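PDB 2XB4: adenylate kinase from Desulfovibrio gigas, which binds a metal ion such as zinc and probably catalyses reversible phosphate transfer between ATP and AMP, giving two ADP. Local coordinates for residues 112-118 and 206-210. Sequence-based numbering, arbitrary orientation.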
loop_
_atom_site.group_PDB
_atom_site.type_symbol
_atom_site.label_atom_id
_atom_site.label_comp_id
_atom_site.label_asym_id
_atom_site.label_seq_id
_atom_site.Cartn_x
_atom_site.Cartn_y
_atom_site.Cartn_z
ATOM N N ILE A 112 -12.232 20.717 -18.159
ATOM C CA ILE A 112 -10.814 20.910 -17.873
ATOM C C ILE A 112 -10.005 20.178 -18.971
ATOM O O ILE A 112 -10.171 18.972 -19.162
ATOM C CB ILE A 112 -10.435 20.370 -16.495
ATOM C CG1 ILE A 112 -11.363 21.023 -15.438
ATOM C CG2 ILE A 112 -8.891 20.681 -16.247
ATOM C CD1 ILE A 112 -11.235 20.376 -14.085
ATOM N N LEU A 113 -9.122 20.917 -19.654
ATOM C CA LEU A 113 -8.429 20.458 -20.890
ATOM C C LEU A 113 -7.044 20.111 -20.452
ATOM O O LEU A 113 -6.385 20.955 -19.788
ATOM C CB LEU A 113 -8.243 21.619 -21.914
ATOM C CG LEU A 113 -9.441 21.761 -22.838
ATOM C CD1 LEU A 113 -10.676 22.369 -22.085
ATOM C CD2 LEU A 113 -9.043 22.611 -24.014
ATOM N N LEU A 114 -6.573 18.927 -20.860
ATOM C CA LEU A 114 -5.190 18.536 -20.603
ATOM C C LEU A 114 -4.827 17.489 -21.692
ATOM O O LEU A 114 -5.639 16.604 -21.955
ATOM C CB LEU A 114 -5.178 17.888 -19.167
ATOM C CG LEU A 114 -3.916 17.780 -18.363
ATOM C CD1 LEU A 114 -3.611 19.238 -17.999
ATOM C CD2 LEU A 114 -4.158 17.059 -17.135
ATOM N N PRO A 115 -3.632 17.574 -22.322
ATOM C CA PRO A 115 -3.318 16.446 -23.174
ATOM C C PRO A 115 -3.220 15.123 -22.412
ATOM O O PRO A 115 -2.769 15.082 -21.263
ATOM C CB PRO A 115 -1.962 16.822 -23.845
ATOM C CG PRO A 115 -1.774 18.304 -23.594
ATOM C CD PRO A 115 -2.593 18.630 -22.371
ATOM N N ARG A 116 -3.713 14.059 -23.044
ATOM C CA ARG A 116 -3.698 12.741 -22.414
ATOM C C ARG A 116 -2.300 12.364 -21.886
ATOM O O ARG A 116 -2.227 11.874 -20.777
ATOM C CB ARG A 116 -4.232 11.681 -23.354
ATOM C CG ARG A 116 -3.974 10.257 -22.923
ATOM C CD ARG A 116 -4.438 9.256 -24.013
ATOM N NE ARG A 116 -4.309 7.918 -23.424
ATOM C CZ ARG A 116 -5.043 6.895 -23.819
ATOM N NH1 ARG A 116 -5.922 7.084 -24.810
ATOM N NH2 ARG A 116 -4.868 5.708 -23.261
ATOM N N GLU A 117 -1.194 12.626 -22.598
ATOM C CA GLU A 117 0.176 12.195 -22.110
ATOM C C GLU A 117 0.491 12.980 -20.783
ATOM O O GLU A 117 1.119 12.447 -19.839
ATOM C CB GLU A 117 1.356 12.399 -23.149
ATOM C CG GLU A 117 1.241 11.405 -24.343
ATOM C CD GLU A 117 2.567 11.155 -25.213
ATOM O OE1 GLU A 117 2.846 11.925 -26.197
ATOM O OE2 GLU A 117 3.306 10.150 -24.925
ATOM N N VAL A 118 0.066 14.213 -20.750
ATOM C CA VAL A 118 0.236 15.090 -19.568
ATOM C C VAL A 118 -0.570 14.552 -18.366
ATOM O O VAL A 118 -0.044 14.396 -17.269
ATOM C CB VAL A 118 -0.039 16.549 -19.836
ATOM C CG1 VAL A 118 0.041 17.352 -18.519
ATOM C CG2 VAL A 118 0.997 17.128 -20.914
ATOM N N ASP A 206 -7.763 25.625 -18.851
ATOM C CA ASP A 206 -6.458 25.045 -19.213
ATOM C C ASP A 206 -5.883 24.392 -17.981
ATOM O O ASP A 206 -5.357 25.083 -17.087
ATOM C CB ASP A 206 -5.472 26.137 -19.658
ATOM C CG ASP A 206 -4.033 25.606 -19.839
ATOM O OD1 ASP A 206 -3.786 24.365 -19.802
ATOM O OD2 ASP A 206 -3.135 26.465 -19.996
ATOM N N GLY A 207 -5.925 23.060 -17.973
ATOM C CA GLY A 207 -5.524 22.238 -16.835
ATOM C C GLY A 207 -4.046 22.260 -16.487
ATOM O O GLY A 207 -3.700 21.778 -15.424
ATOM N N GLU A 208 -3.186 22.834 -17.334
ATOM C CA GLU A 208 -1.745 22.959 -17.048
ATOM C C GLU A 208 -1.367 24.185 -16.150
ATOM O O GLU A 208 -0.253 24.179 -15.618
ATOM C CB GLU A 208 -0.868 22.905 -18.337
ATOM C CG GLU A 208 -1.069 21.579 -19.181
ATOM C CD GLU A 208 -0.003 21.250 -20.266
ATOM O OE1 GLU A 208 -0.376 21.243 -21.490
ATOM O OE2 GLU A 208 1.191 20.933 -19.899
ATOM N N GLY A 209 -2.274 25.169 -15.923
ATOM C CA GLY A 209 -1.987 26.325 -15.037
ATOM C C GLY A 209 -2.055 25.879 -13.579
ATOM O O GLY A 209 -2.377 24.712 -13.330
ATOM N N SER A 210 -1.787 26.771 -12.601
ATOM C CA SER A 210 -1.711 26.348 -11.171
ATOM C C SER A 210 -3.098 26.168 -10.501
ATOM O O SER A 210 -4.104 26.608 -11.070
ATOM C CB SER A 210 -0.849 27.308 -10.360
ATOM O OG SER A 210 -1.664 28.092 -9.509
#
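G207 lies against the end of strand 108-113 and is gripped by one backbone bond and two aliphatic branches. Its N-H donates to L113 O at 2.8 Å, carrying the strand pairing one residue past D206. CD1 of L114 presses on the peptide that leaves the glycine, 3.4 Å from G207 C, while CG2 of I112 lies 3.8 Å from G207 CA. The CB of L114 does not point at the turn, but with CG anti to the backbone N (chi1 -159°) the end of the side chain comes in to G207. Without a side chain, G207 lets L113 O, L114 CD1 and I112 CG2 all close in on its backbone.

E208 reaches along residues 114-118 as an extended chain: its CG packs on L114 CD1 at 3.7 Å, and its carboxylate faces both P115 and V118, one oxygen to each, the side chain crossing theirs at about a right angle. OE1 is 3.5 Å from P115 CD and OE2 3.9 Å from V118 CG2, van der Waals approaches at the exposed margin of the contact. P115 is the N-cap residue of helix 116-124.

The setting is the carboxyl edge of the parallel core sheet of a P-loop kinase, where nucleotide sites gather. Strands 108-113 and 201-206 run side by side, L113 pairing with D206, before both chains turn off into loops. I112 and L114 also touch S11, of the predicted ATP site, and G209 is itself predicted to bind ATP.

G207 and E208 are the two central residues of a type I turn from D206 to G209. D206 OD1 takes the N-H of E208 at 3.0 Å from above its carboxylate plane, an Asx turn, which ties the D206 carboxylate to the backbone two residues on. On the opposing segment, L114 O is held by the hydroxyl of Y178.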